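Local structure of ferritin like protein (Caulobacter vibrioides, 3HL1) at residues Gly108-Thr113 / Asp238-Met243; Leu30-Ser35 / Arg45-Ala50. The protein is of unknown function but belongs to the ferritin-like family of helical-bundle proteins, many of which bind metal, and it may do so too. All blocks are in the same frame, centred on the assembly; numbering follows the deposited sequence.

Contact 1. Residues Gly108-Thr113 / Asp238-Met243; sequences GPLDLT and DFIRRM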
loop_
_atom_site.group_PDB
_atom_site.type_symbol
_atom_site.label_atom_id
_atom_site.label_comp_id
_atom_site.label_asym_id
_atom_site.label_seq_id
_atom_site.Cartn_x
_atom_site.Cartn_y
_atom_site.Cartn_z
ATOM N N GLY A 108 -5.725 13.961 -2.921
ATOM C CA GLY A 108 -6.731 14.674 -3.673
ATOM C C GLY A 108 -7.845 13.747 -4.136
ATOM O O GLY A 108 -7.875 12.566 -3.740
ATOM N N PRO A 109 -8.791 14.283 -4.944
ATOM C CA PRO A 109 -9.946 13.538 -5.365
ATOM C C PRO A 109 -9.626 12.697 -6.595
ATOM O O PRO A 109 -8.456 12.618 -7.010
ATOM C CB PRO A 109 -10.967 14.640 -5.688
ATOM C CG PRO A 109 -10.134 15.728 -6.224
ATOM C CD PRO A 109 -8.831 15.666 -5.443
ATOM N N LEU A 110 -10.647 12.032 -7.133
ATOM C CA LEU A 110 -10.503 11.333 -8.408
ATOM C C LEU A 110 -10.320 12.420 -9.490
ATOM O O LEU A 110 -11.256 12.930 -10.010
ATOM C CB LEU A 110 -11.732 10.496 -8.705
ATOM C CG LEU A 110 -11.572 9.724 -10.031
ATOM C CD1 LEU A 110 -10.569 8.543 -9.832
ATOM C CD2 LEU A 110 -12.961 9.219 -10.480
ATOM N N ASP A 111 -9.091 12.811 -9.758
ATOM C CA ASP A 111 -8.790 13.718 -10.873
ATOM C C ASP A 111 -7.601 13.148 -11.639
ATOM O O ASP A 111 -6.998 12.157 -11.223
ATOM C CB ASP A 111 -8.548 15.143 -10.388
ATOM C CG ASP A 111 -7.381 15.252 -9.377
ATOM O OD1 ASP A 111 -6.557 14.319 -9.264
ATOM O OD2 ASP A 111 -7.280 16.294 -8.698
ATOM N N LEU A 112 -7.258 13.753 -12.755
ATOM C CA LEU A 112 -6.158 13.219 -13.575
ATOM C C LEU A 112 -4.854 13.028 -12.812
ATOM O O LEU A 112 -4.181 11.997 -12.943
ATOM C CB LEU A 112 -5.951 14.105 -14.810
ATOM C CG LEU A 112 -4.961 13.503 -15.816
ATOM C CD1 LEU A 112 -5.369 12.069 -16.232
ATOM C CD2 LEU A 112 -4.811 14.421 -17.023
ATOM N N THR A 113 -4.497 14.030 -12.024
ATOM C CA THR A 113 -3.282 14.018 -11.229
ATOM C C THR A 113 -3.216 12.773 -10.310
ATOM O O THR A 113 -2.190 12.110 -10.235
ATOM C CB THR A 113 -3.155 15.306 -10.358
ATOM O OG1 THR A 113 -3.099 16.454 -11.215
ATOM C CG2 THR A 113 -1.832 15.292 -9.526
ATOM N N ASP A 238 -5.350 2.249 -15.244
ATOM C CA ASP A 238 -5.191 2.718 -16.621
ATOM C C ASP A 238 -6.561 2.788 -17.316
ATOM O O ASP A 238 -6.832 3.688 -18.089
ATOM C CB ASP A 238 -4.209 1.817 -17.355
ATOM C CG ASP A 238 -3.823 2.359 -18.725
ATOM O OD1 ASP A 238 -3.403 3.537 -18.825
ATOM O OD2 ASP A 238 -3.959 1.586 -19.693
ATOM N N PHE A 239 -7.440 1.847 -17.003
ATOM C CA PHE A 239 -8.811 1.879 -17.496
ATOM C C PHE A 239 -9.522 3.166 -17.089
ATOM O O PHE A 239 -10.111 3.851 -17.922
ATOM C CB PHE A 239 -9.576 0.665 -16.988
ATOM C CG PHE A 239 -11.028 0.672 -17.354
ATOM C CD1 PHE A 239 -11.453 0.157 -18.590
ATOM C CD2 PHE A 239 -11.977 1.156 -16.465
ATOM C CE1 PHE A 239 -12.819 0.153 -18.946
ATOM C CE2 PHE A 239 -13.337 1.162 -16.811
ATOM C CZ PHE A 239 -13.753 0.642 -18.057
ATOM N N ILE A 240 -9.427 3.512 -15.807
ATOM C CA ILE A 240 -10.065 4.714 -15.290
ATOM C C ILE A 240 -9.454 5.928 -15.962
ATOM O O ILE A 240 -10.178 6.836 -16.365
ATOM C CB ILE A 240 -9.947 4.833 -13.735
ATOM C CG1 ILE A 240 -10.742 3.713 -13.048
ATOM C CG2 ILE A 240 -10.430 6.194 -13.250
ATOM C CD1 ILE A 240 -10.375 3.481 -11.566
ATOM N N ARG A 241 -8.127 5.932 -16.099
ATOM C CA ARG A 241 -7.416 7.063 -16.715
ATOM C C ARG A 241 -7.935 7.384 -18.118
ATOM O O ARG A 241 -7.977 8.554 -18.513
ATOM C CB ARG A 241 -5.914 6.784 -16.786
ATOM C CG ARG A 241 -5.049 7.975 -17.188
ATOM C CD ARG A 241 -3.586 7.514 -17.257
ATOM N NE ARG A 241 -3.385 6.482 -18.297
ATOM C CZ ARG A 241 -2.984 6.704 -19.565
ATOM N NH1 ARG A 241 -2.697 7.932 -20.001
ATOM N NH2 ARG A 241 -2.841 5.688 -20.418
ATOM N N ARG A 242 -8.334 6.330 -18.835
ATOM C CA ARG A 242 -8.814 6.402 -20.223
ATOM C C ARG A 242 -10.302 6.660 -20.416
ATOM O O ARG A 242 -10.708 6.907 -21.532
ATOM C CB ARG A 242 -8.469 5.110 -20.958
ATOM C CG ARG A 242 -6.988 4.848 -21.090
ATOM C CD ARG A 242 -6.753 3.423 -21.597
ATOM N NE ARG A 242 -5.333 3.094 -21.689
ATOM C CZ ARG A 242 -4.513 3.514 -22.656
ATOM N NH1 ARG A 242 -4.954 4.270 -23.660
ATOM N NH2 ARG A 242 -3.232 3.154 -22.628
HETATM N N MSE A 243 -11.108 6.633 -19.361
HETATM C CA MSE A 243 -12.552 6.832 -19.508
HETATM C C MSE A 243 -12.933 8.206 -20.028
HETATM O O MSE A 243 -12.313 9.201 -19.648
HETATM C CB MSE A 243 -13.258 6.680 -18.180
HETATM C CG MSE A 243 -13.213 5.296 -17.626
HETATM SE SE MSE A 243 -14.044 5.261 -15.836
HETATM C CE MSE A 243 -13.785 7.066 -15.271
#
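Leu110 and Leu112 reach from the run-up and first turn of helix 112-121 to Ile240 and Arg241 in the last turns of helix 233-242. Asp238 opens the second segment as an acceptor for two arginines. Ile240 points at the loop and sets its CG2 branch, anti to the backbone N, against Leu110 CD1 at 4.1 Å; both residues are buried, where branched aliphatic chains suit. Arg241 CG rests 4.2 Å from Leu112 CD1, while its guanidinium turns back to hold Asp238 side-on: OD1 lies in the guanidinium plane, met by NE nearly along the C-O axis and by NH2, at 2.7 Å, through its syn lone pair. Arg242 sends NE to Asp238 OD2 at 2.9 Å, nearly straight (170°) but from above the carboxylate plane. One carboxylate is shared by two guanidinium groups and probably offsets part of their charge; Arg241 NH2 lies 3.3 Å above the plane of the Arg242 group, toward its rim. Leu110 centres an inverse gamma turn and Asp111 N-caps the helix. This is a small, mainly apolar contact of one helix end with another's start and the turn leading into it, beside an intrahelical salt-bridge network, at the periphery of a ferritin-like helical fold.

Contact 2. Residues Leu30-Ser35 / Arg45-Ala50; sequences LTVLYS and RLIQAA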
loop_
_atom_site.group_PDB
_atom_site.type_symbol
_atom_site.label_atom_id
_atom_site.label_comp_id
_atom_site.label_asym_id
_atom_site.label_seq_id
_atom_site.Cartn_x
_atom_site.Cartn_y
_atom_site.Cartn_z
ATOM N N LEU A 30 -7.789 5.563 -0.614
ATOM C CA LEU A 30 -9.009 5.807 0.147
ATOM C C LEU A 30 -9.511 7.227 -0.051
ATOM O O LEU A 30 -10.735 7.469 -0.183
ATOM C CB LEU A 30 -8.799 5.555 1.652
ATOM C CG LEU A 30 -8.793 4.089 2.133
ATOM C CD1 LEU A 30 -8.318 4.006 3.628
ATOM C CD2 LEU A 30 -10.174 3.389 1.858
ATOM N N THR A 31 -8.576 8.170 -0.047
ATOM C CA THR A 31 -8.865 9.597 -0.264
ATOM C C THR A 31 -9.515 9.816 -1.631
ATOM O O THR A 31 -10.546 10.478 -1.700
ATOM C CB THR A 31 -7.615 10.466 -0.047
ATOM O OG1 THR A 31 -7.169 10.240 1.297
ATOM C CG2 THR A 31 -7.964 11.975 -0.258
ATOM N N VAL A 32 -8.964 9.197 -2.677
ATOM C CA VAL A 32 -9.604 9.199 -4.030
ATOM C C VAL A 32 -10.954 8.528 -3.999
ATOM O O VAL A 32 -11.918 9.084 -4.504
ATOM C CB VAL A 32 -8.692 8.534 -5.091
ATOM C CG1 VAL A 32 -9.401 8.362 -6.462
ATOM C CG2 VAL A 32 -7.389 9.340 -5.155
ATOM N N LEU A 33 -11.029 7.336 -3.424
ATOM C CA LEU A 33 -12.284 6.585 -3.366
ATOM C C LEU A 33 -13.437 7.409 -2.836
ATOM O O LEU A 33 -14.457 7.564 -3.466
ATOM C CB LEU A 33 -12.131 5.343 -2.469
ATOM C CG LEU A 33 -13.286 4.389 -2.327
ATOM C CD1 LEU A 33 -13.702 3.806 -3.758
ATOM C CD2 LEU A 33 -13.012 3.301 -1.242
ATOM N N TYR A 34 -13.277 7.927 -1.640
ATOM C CA TYR A 34 -14.391 8.601 -0.969
ATOM C C TYR A 34 -14.714 9.962 -1.549
ATOM O O TYR A 34 -15.813 10.475 -1.306
ATOM C CB TYR A 34 -14.153 8.669 0.548
ATOM C CG TYR A 34 -14.410 7.348 1.217
ATOM C CD1 TYR A 34 -15.694 6.834 1.300
ATOM C CD2 TYR A 34 -13.355 6.552 1.677
ATOM C CE1 TYR A 34 -15.943 5.601 1.876
ATOM C CE2 TYR A 34 -13.599 5.309 2.242
ATOM C CZ TYR A 34 -14.894 4.853 2.355
ATOM O OH TYR A 34 -15.147 3.643 2.926
ATOM N N SER A 35 -13.821 10.489 -2.393
ATOM C CA SER A 35 -14.133 11.703 -3.172
ATOM C C SER A 35 -15.232 11.509 -4.202
ATOM O O SER A 35 -15.870 12.482 -4.572
ATOM C CB SER A 35 -12.930 12.308 -3.892
ATOM O OG SER A 35 -12.647 11.593 -5.096
ATOM N N ARG A 45 -16.037 1.282 -7.533
ATOM C CA ARG A 45 -15.935 -0.148 -7.236
ATOM C C ARG A 45 -14.553 -0.728 -7.619
ATOM O O ARG A 45 -14.049 -1.629 -6.953
ATOM C CB ARG A 45 -17.107 -0.899 -7.877
ATOM C CG ARG A 45 -18.453 -0.694 -7.084
ATOM C CD ARG A 45 -19.618 -0.163 -7.934
ATOM N NE ARG A 45 -20.662 -1.145 -8.270
ATOM C CZ ARG A 45 -21.780 -1.387 -7.568
ATOM N NH1 ARG A 45 -22.049 -0.766 -6.415
ATOM N NH2 ARG A 45 -22.644 -2.296 -8.016
ATOM N N LEU A 46 -13.929 -0.203 -8.663
ATOM C CA LEU A 46 -12.569 -0.627 -9.007
ATOM C C LEU A 46 -11.574 -0.259 -7.923
ATOM O O LEU A 46 -10.744 -1.071 -7.550
ATOM C CB LEU A 46 -12.093 -0.041 -10.338
ATOM C CG LEU A 46 -12.782 -0.537 -11.634
ATOM C CD1 LEU A 46 -12.142 0.188 -12.866
ATOM C CD2 LEU A 46 -12.686 -2.082 -11.740
ATOM N N ILE A 47 -11.660 0.971 -7.439
ATOM C CA ILE A 47 -10.742 1.462 -6.403
ATOM C C ILE A 47 -10.928 0.795 -5.031
ATOM O O ILE A 47 -9.955 0.471 -4.329
ATOM C CB ILE A 47 -10.798 3.004 -6.292
ATOM C CG1 ILE A 47 -10.255 3.610 -7.581
ATOM C CG2 ILE A 47 -9.942 3.519 -5.085
ATOM C CD1 ILE A 47 -10.469 5.170 -7.720
ATOM N N GLN A 48 -12.181 0.622 -4.641
ATOM C CA GLN A 48 -12.517 -0.049 -3.416
ATOM C C GLN A 48 -11.902 -1.440 -3.342
ATOM O O GLN A 48 -11.264 -1.784 -2.351
ATOM C CB GLN A 48 -14.026 -0.109 -3.292
ATOM C CG GLN A 48 -14.510 -0.687 -2.014
ATOM C CD GLN A 48 -16.019 -0.742 -2.007
ATOM O OE1 GLN A 48 -16.645 -0.181 -1.133
ATOM N NE2 GLN A 48 -16.599 -1.337 -3.032
ATOM N N ALA A 49 -12.034 -2.232 -4.393
ATOM C CA ALA A 49 -11.492 -3.577 -4.392
ATOM C C ALA A 49 -9.961 -3.501 -4.268
ATOM O O ALA A 49 -9.350 -4.271 -3.508
ATOM C CB ALA A 49 -11.938 -4.365 -5.657
ATOM N N ALA A 50 -9.352 -2.527 -4.954
ATOM C CA ALA A 50 -7.899 -2.330 -4.903
ATOM C C ALA A 50 -7.390 -1.981 -3.516
ATOM O O ALA A 50 -6.353 -2.484 -3.074
ATOM C CB ALA A 50 -7.427 -1.215 -5.914
#
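Val32 and Leu33 of helix 8-35 pack against Ile47 and Gln48 of helix 42-67, and burial falls off from one flank to the other. On the buried flank, Val32 CG1 meets Ile47 CD1 at 3.6 Å, the two side chains crossing at about a right angle. Ile47 divides its branches between two neighbours: CG1, beside the backbone N (chi1 -66°) and so opposite the carbonyl carbon, carries CD1 to Val32, while CG2 lies 3.9 Å from Leu33 CB. Leu33 and Ile47 slide past each other in opposite directions, bringing Leu33 CB and CD1 against Ile47 CG2. Beta-branched valine and isoleucine present broad, fairly rigid surfaces here, and Met118 of helix 112-121 also packs on both. The helices follow one another in the chain and run nearly antiparallel, with segment axes 149° apart and 9.4 Å from each other at closest, an antiparallel helical hairpin within the ferritin-like fold. Toward the other flank Leu33, itself buried, stretches out, CG anti to its own N (chi1 -177°), and lays its two methyl groups along the backbone and base of Gln48: CD1 comes within 3.6 Å of Gln48 N and within 4.0 Å of Gln48 CB. Gln48 is only partly buried, and its extended chain suits this border, offering CB to the leucine while its polar amide lies farther along the chain. Tyr34, also partly exposed, is directed away at its base, yet one face of its ring receives Leu33 CD2 near the rim, 4.1 Å above the plane.

How the contacts relate
Contact 2 joins two consecutive helices, whereas contact 1 bridges segments 125 residues apart, and contact 2 closes along the chain before contact 1 opens. Their centres lie about 11 Å apart on the same side of the chain's centre, contact 1 farther out at about 18 Å and contact 2 at about 13 Å. They touch directly: Leu110 N is a probable hydrogen-bond partner of Ser35 OG at 2.9 Å, and Gly108 O packs 3.6 Å from Val32 CG2. Leu110 also touches Val32, and Leu46 meets both Phe239 and Ile240, so both helices of the hairpin border contact 1.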